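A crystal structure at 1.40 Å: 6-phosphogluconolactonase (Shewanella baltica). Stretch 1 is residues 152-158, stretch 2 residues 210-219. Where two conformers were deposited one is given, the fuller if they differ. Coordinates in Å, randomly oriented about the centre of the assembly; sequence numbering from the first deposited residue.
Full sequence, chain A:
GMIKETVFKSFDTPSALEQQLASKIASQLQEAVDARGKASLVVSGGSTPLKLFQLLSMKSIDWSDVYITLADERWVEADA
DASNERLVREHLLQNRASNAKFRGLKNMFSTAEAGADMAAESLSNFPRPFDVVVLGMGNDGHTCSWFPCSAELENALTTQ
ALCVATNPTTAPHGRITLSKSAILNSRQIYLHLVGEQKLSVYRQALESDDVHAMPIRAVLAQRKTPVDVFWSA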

ATOM      1  N   GLU A 152     -18.823  -1.400   1.900  1.00 18.69           N
ATOM      2  CA  GLU A 152     -18.254  -1.275   0.574  1.00 17.26           C
ATOM      3  C   GLU A 152     -17.170  -2.306   0.312  1.00 17.49           C
ATOM      4  O   GLU A 152     -16.553  -2.260  -0.748  1.00 18.31           O
ATOM      5  N   LEU A 153     -16.956  -3.230   1.257  1.00 18.10           N
ATOM      6  CA  LEU A 153     -15.855  -4.211   1.055  1.00 17.47           C
ATOM      7  C   LEU A 153     -16.017  -5.013  -0.242  1.00 19.09           C
ATOM      8  O   LEU A 153     -15.052  -5.116  -1.016  1.00 17.50           O
ATOM      9  N   GLU A 154     -17.189  -5.620  -0.490  1.00 18.67           N
ATOM     10  CA  GLU A 154     -17.348  -6.376  -1.732  1.00 19.24           C
ATOM     11  C   GLU A 154     -17.059  -5.545  -2.976  1.00 19.22           C
ATOM     12  O   GLU A 154     -16.424  -6.043  -3.930  1.00 19.16           O
ATOM     13  N   ASN A 155     -17.522  -4.290  -3.001  1.00 17.75           N
ATOM     14  CA  ASN A 155     -17.193  -3.398  -4.069  1.00 17.74           C
ATOM     15  C   ASN A 155     -15.654  -3.247  -4.212  1.00 17.39           C
ATOM     16  O   ASN A 155     -15.127  -3.346  -5.315  1.00 18.01           O
ATOM     17  N   ALA A 156     -14.991  -2.955  -3.130  1.00 17.05           N
ATOM     18  CA  ALA A 156     -13.529  -2.824  -3.210  1.00 15.22           C
ATOM     19  C   ALA A 156     -12.888  -4.080  -3.775  1.00 16.48           C
ATOM     20  O   ALA A 156     -11.912  -3.997  -4.518  1.00 16.88           O
ATOM     21  N   LEU A 157     -13.407  -5.242  -3.386  1.00 16.24           N
ATOM     22  CA  LEU A 157     -12.827  -6.546  -3.785  1.00 15.77           C
ATOM     23  C   LEU A 157     -13.147  -6.965  -5.203  1.00 18.35           C
ATOM     24  O   LEU A 157     -12.505  -7.857  -5.745  1.00 18.32           O
ATOM     25  N   THR A 158     -14.195  -6.362  -5.802  1.00 17.69           N
ATOM     26  CA  THR A 158     -14.679  -6.825  -7.102  1.00 18.50           C
ATOM     27  C   THR A 158     -14.811  -5.784  -8.241  1.00 16.39           C
ATOM     28  O   THR A 158     -14.917  -6.180  -9.432  1.00 20.43           O
ATOM     29  N   ASP A 210     -11.005 -16.809   3.787  1.00 21.64           N
ATOM     30  CA  ASP A 210     -12.269 -15.990   3.981  1.00 25.64           C
ATOM     31  C   ASP A 210     -11.858 -14.492   3.983  1.00 20.73           C
ATOM     32  O   ASP A 210     -11.529 -13.899   5.032  1.00 21.43           O
ATOM     33  N   VAL A 211     -11.925 -13.881   2.812  0.50 21.27           N
ATOM     34  CA  VAL A 211     -11.466 -12.494   2.644  0.50 20.85           C
ATOM     35  C   VAL A 211     -12.385 -11.512   3.388  0.50 21.13           C
ATOM     36  O   VAL A 211     -11.955 -10.484   3.895  0.50 20.97           O
ATOM     37  N   HIS A 212     -13.676 -11.840   3.504  1.00 22.17           N
ATOM     38  CA  HIS A 212     -14.579 -10.942   4.163  1.00 22.03           C
ATOM     39  C   HIS A 212     -14.288 -10.786   5.619  1.00 22.09           C
ATOM     40  O   HIS A 212     -14.545  -9.735   6.182  1.00 26.09           O
ATOM     41  N   ALA A 213     -13.728 -11.811   6.260  1.00 19.33           N
ATOM     42  CA  ALA A 213     -13.340 -11.689   7.660  1.00 20.66           C
ATOM     43  C   ALA A 213     -11.997 -10.913   7.818  1.00 18.88           C
ATOM     44  O   ALA A 213     -11.860 -10.084   8.730  1.00 22.01           O
HETATM   45  N   MSE A 214     -11.045 -11.219   6.957  1.00 19.69           N
HETATM   46  CA  MSE A 214      -9.694 -10.575   6.996  1.00 17.04           C
HETATM   47  C   MSE A 214      -9.250 -10.265   5.570  1.00 17.77           C
HETATM   48  O   MSE A 214      -8.692 -11.126   4.877  1.00 16.11           O
ATOM     49  N   PRO A 215      -9.502  -9.027   5.104  1.00 16.86           N
ATOM     50  CA  PRO A 215      -9.279  -8.726   3.679  1.00 15.63           C
ATOM     51  C   PRO A 215      -7.816  -8.828   3.150  1.00 13.74           C
ATOM     52  O   PRO A 215      -7.627  -9.020   1.956  1.00 15.93           O
ATOM     53  N   ILE A 216      -6.838  -8.785   4.053  1.00 16.10           N
ATOM     54  CA  ILE A 216      -5.455  -9.085   3.700  1.00 15.23           C
ATOM     55  C   ILE A 216      -5.352 -10.451   2.973  1.00 15.60           C
ATOM     56  O   ILE A 216      -4.494 -10.669   2.147  1.00 15.45           O
ATOM     57  N   ARG A 217      -6.271 -11.385   3.308  1.00 15.27           N
ATOM     58  CA  ARG A 217      -6.263 -12.644   2.610  1.00 15.81           C
ATOM     59  C   ARG A 217      -6.433 -12.575   1.115  1.00 15.99           C
ATOM     60  O   ARG A 217      -6.008 -13.476   0.402  1.00 16.85           O
ATOM     61  N   ALA A 218      -7.085 -11.513   0.605  1.00 15.86           N
ATOM     62  CA  ALA A 218      -7.211 -11.366  -0.837  1.00 16.21           C
ATOM     63  C   ALA A 218      -5.867 -11.228  -1.539  1.00 16.89           C
ATOM     64  O   ALA A 218      -5.706 -11.665  -2.675  1.00 18.69           O
ATOM     65  N   VAL A 219      -4.892 -10.677  -0.812  1.00 16.73           N
ATOM     66  CA  VAL A 219      -3.505 -10.573  -1.257  1.00 15.14           C
ATOM     67  C   VAL A 219      -2.706 -11.860  -0.961  1.00 15.15           C
ATOM     68  O   VAL A 219      -2.018 -12.377  -1.832  1.00 16.39           O
TER

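Residues 153-158 form a short helix that packs against the loop that opens the second stretch and the helical segment that follows it. The contact is small, about 290 Å² of buried surface summed over both sides. Leu153 and Leu157 lie one helical turn apart, so both direct CA to CB toward the second stretch. They are the two main bumps on the helix side. From the other side, Val211, Pro215 and Ala218 point toward them.

Leu153 has chi1 t and chi2 p, and both of its methyls lie against the proline: Leu153 CD1 is 3.8 Å and Leu153 CD2 3.9 Å from Pro215 CG. CD2 also lies against the backbone of His212, with Leu153 CD2 3.9 Å from His212 O, and Leu153 CD2 is 4.0 Å from the ring atom His212 CD2. The leucine tip fills a hollow lined by Pro215 and by the backbone and ring of His212; CD2 touches both.

Leu157 has chi1 m and chi2 t, and its methyls diverge. Leu157 CD1 meets Val211 CG2 at 3.7 Å and comes within 4.2 Å of His212 NE2. Leu157 CD2 lies 4.2 Å from Ala218 CB. One prong of the fork meets Val211, with chi1 m, and the other meets the small methyl of Ala218. Val211 was deposited in two conformers, and this description follows the one given.

His212 has the largest covered area of any residue here, although its CA to CB bond points sideways. Chi1 m and chi2 95° bring the ring in toward the helix. Both leucines approach this ring obliquely. Glu154 also starts sideways, and chi1 t with chi2 p brings its carboxylate to the ring edge, near the ring plane. His212 NE2 donates a hydrogen bond to Glu154 OE1 at a very short 2.4 Å, with an N-H...acceptor angle of 155°. This is the only hydrogen bond across the contact. It joins two exposed residues beside the buried leucines.

Other polar groups brace each stretch internally. Thr158 OG1 donates to Glu154 O at 2.6 Å. In the second stretch, Asp210 OD1 accepts from Ala213 N at 3.2 Å, and Arg217 NH1 donates to Asp210 O at 3.0 Å. The type I turn from Met214 to Arg217 includes Pro215, whose ring has a C-gamma exo pucker.

Ala213 and selenomethionine Met214 point away from the helix. Ala156 is buried but does not touch the second stretch.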

ATOM      1  CB  GLU A 152     -17.623   0.107   0.408  1.00 18.34           C
ATOM      2  CG  GLU A 152     -18.594   1.273   0.528  1.00 19.62           C
ATOM      3  CD  GLU A 152     -18.843   1.764   1.939  1.00 21.22           C
ATOM      4  OE1 GLU A 152     -18.212   1.321   2.934  1.00 21.06           O
ATOM      5  OE2 GLU A 152     -19.736   2.640   2.093  1.00 24.62           O
ATOM      6  CB  LEU A 153     -15.741  -5.148   2.244  1.00 16.83           C
ATOM      7  CG  LEU A 153     -14.644  -6.184   2.118  1.00 16.14           C
ATOM      8  CD1 LEU A 153     -13.207  -5.567   2.001  1.00 17.23           C
ATOM      9  CD2 LEU A 153     -14.710  -7.141   3.338  1.00 19.54           C
ATOM     10  CB  GLU A 154     -18.748  -7.014  -1.777  1.00 22.03           C
ATOM     11  CG  GLU A 154     -18.899  -8.078  -2.866  1.00 22.69           C
ATOM     12  CD  GLU A 154     -18.037  -9.367  -2.653  1.00 32.49           C
ATOM     13  OE1 GLU A 154     -17.168  -9.423  -1.764  1.00 38.34           O
ATOM     14  OE2 GLU A 154     -18.233 -10.343  -3.397  1.00 37.50           O
ATOM     15  CB  ASN A 155     -17.878  -2.043  -3.951  1.00 18.12           C
ATOM     16  CG  ASN A 155     -17.773  -1.250  -5.234  1.00 20.01           C
ATOM     17  OD1 ASN A 155     -17.900  -1.829  -6.321  1.00 23.38           O
ATOM     18  ND2 ASN A 155     -17.547   0.038  -5.122  1.00 21.81           N
ATOM     19  CB  ALA A 156     -12.958  -2.471  -1.857  1.00 16.34           C
ATOM     20  CB  LEU A 157     -13.255  -7.645  -2.792  1.00 17.03           C
ATOM     21  CG  LEU A 157     -12.789  -7.437  -1.355  1.00 18.64           C
ATOM     22  CD1 LEU A 157     -13.365  -8.552  -0.515  1.00 23.55           C
ATOM     23  CD2 LEU A 157     -11.216  -7.363  -1.282  1.00 23.53           C
ATOM     24  CB  THR A 158     -16.016  -7.592  -6.935  1.00 21.03           C
ATOM     25  OG1 THR A 158     -17.003  -6.694  -6.418  1.00 21.32           O
ATOM     26  CG2 THR A 158     -15.849  -8.804  -6.003  1.00 20.00           C
ATOM     27  CB  ASP A 210     -12.990 -16.393   5.271  1.00 25.07           C
ATOM     28  CG  ASP A 210     -14.263 -15.579   5.554  1.00 34.14           C
ATOM     29  OD1 ASP A 210     -14.538 -14.563   4.855  1.00 28.55           O
ATOM     30  OD2 ASP A 210     -14.959 -15.957   6.537  1.00 33.86           O
ATOM     31  CB  VAL A 211     -11.293 -12.142   1.146  0.50 21.07           C
ATOM     32  CG1 VAL A 211     -10.387 -13.169   0.441  0.50 22.01           C
ATOM     33  CG2 VAL A 211     -12.647 -12.034   0.436  0.50 18.84           C
ATOM     34  CB  HIS A 212     -16.051 -11.365   3.883  1.00 23.20           C
ATOM     35  CG  HIS A 212     -16.415 -11.204   2.435  1.00 34.45           C
ATOM     36  ND1 HIS A 212     -16.338 -12.246   1.530  1.00 46.17           N
ATOM     37  CD2 HIS A 212     -16.763 -10.108   1.718  1.00 37.54           C
ATOM     38  CE1 HIS A 212     -16.664 -11.801   0.327  1.00 49.04           C
ATOM     39  NE2 HIS A 212     -16.929 -10.510   0.417  1.00 39.94           N
ATOM     40  CB  ALA A 213     -13.207 -13.104   8.290  1.00 22.02           C
HETATM   41  CB  MSE A 214      -8.679 -11.493   7.691  1.00 19.19           C
HETATM   42  CG  MSE A 214      -8.962 -11.743   9.176  1.00 17.38           C
HETATM   43 SE   MSE A 214      -7.698 -12.787  10.089  0.75 17.55          SE
HETATM   44  CE  MSE A 214      -6.480 -11.510  10.266  1.00 16.93           C
ATOM     45  CB  PRO A 215      -9.847  -7.317   3.550  1.00 16.82           C
ATOM     46  CG  PRO A 215     -10.986  -7.299   4.574  1.00 17.75           C
ATOM     47  CD  PRO A 215     -10.368  -8.019   5.752  1.00 18.69           C
ATOM     48  CB  ILE A 216      -4.532  -8.976   4.924  1.00 16.90           C
ATOM     49  CG1 ILE A 216      -3.059  -9.146   4.520  1.00 15.91           C
ATOM     50  CG2 ILE A 216      -4.835 -10.099   5.954  1.00 17.23           C
ATOM     51  CD1 ILE A 216      -2.514  -8.059   3.523  1.00 16.40           C
ATOM     52  CB  ARG A 217      -7.360 -13.579   3.224  1.00 16.17           C
ATOM     53  CG  ARG A 217      -7.082 -13.944   4.678  1.00 19.24           C
ATOM     54  CD  ARG A 217      -8.316 -14.526   5.367  1.00 17.99           C
ATOM     55  NE  ARG A 217      -8.002 -15.085   6.668  1.00 19.90           N
ATOM     56  CZ  ARG A 217      -8.901 -15.332   7.625  1.00 20.13           C
ATOM     57  NH1 ARG A 217     -10.178 -14.965   7.442  1.00 21.09           N
ATOM     58  NH2 ARG A 217      -8.534 -15.899   8.785  1.00 20.52           N
ATOM     59  CB  ALA A 218      -8.141 -10.180  -1.197  1.00 17.69           C
ATOM     60  CB  VAL A 219      -2.828  -9.366  -0.588  1.00 15.42           C
ATOM     61  CG1 VAL A 219      -1.325  -9.358  -0.826  1.00 19.09           C
ATOM     62  CG2 VAL A 219      -3.465  -8.046  -1.118  1.00 17.11           C
TER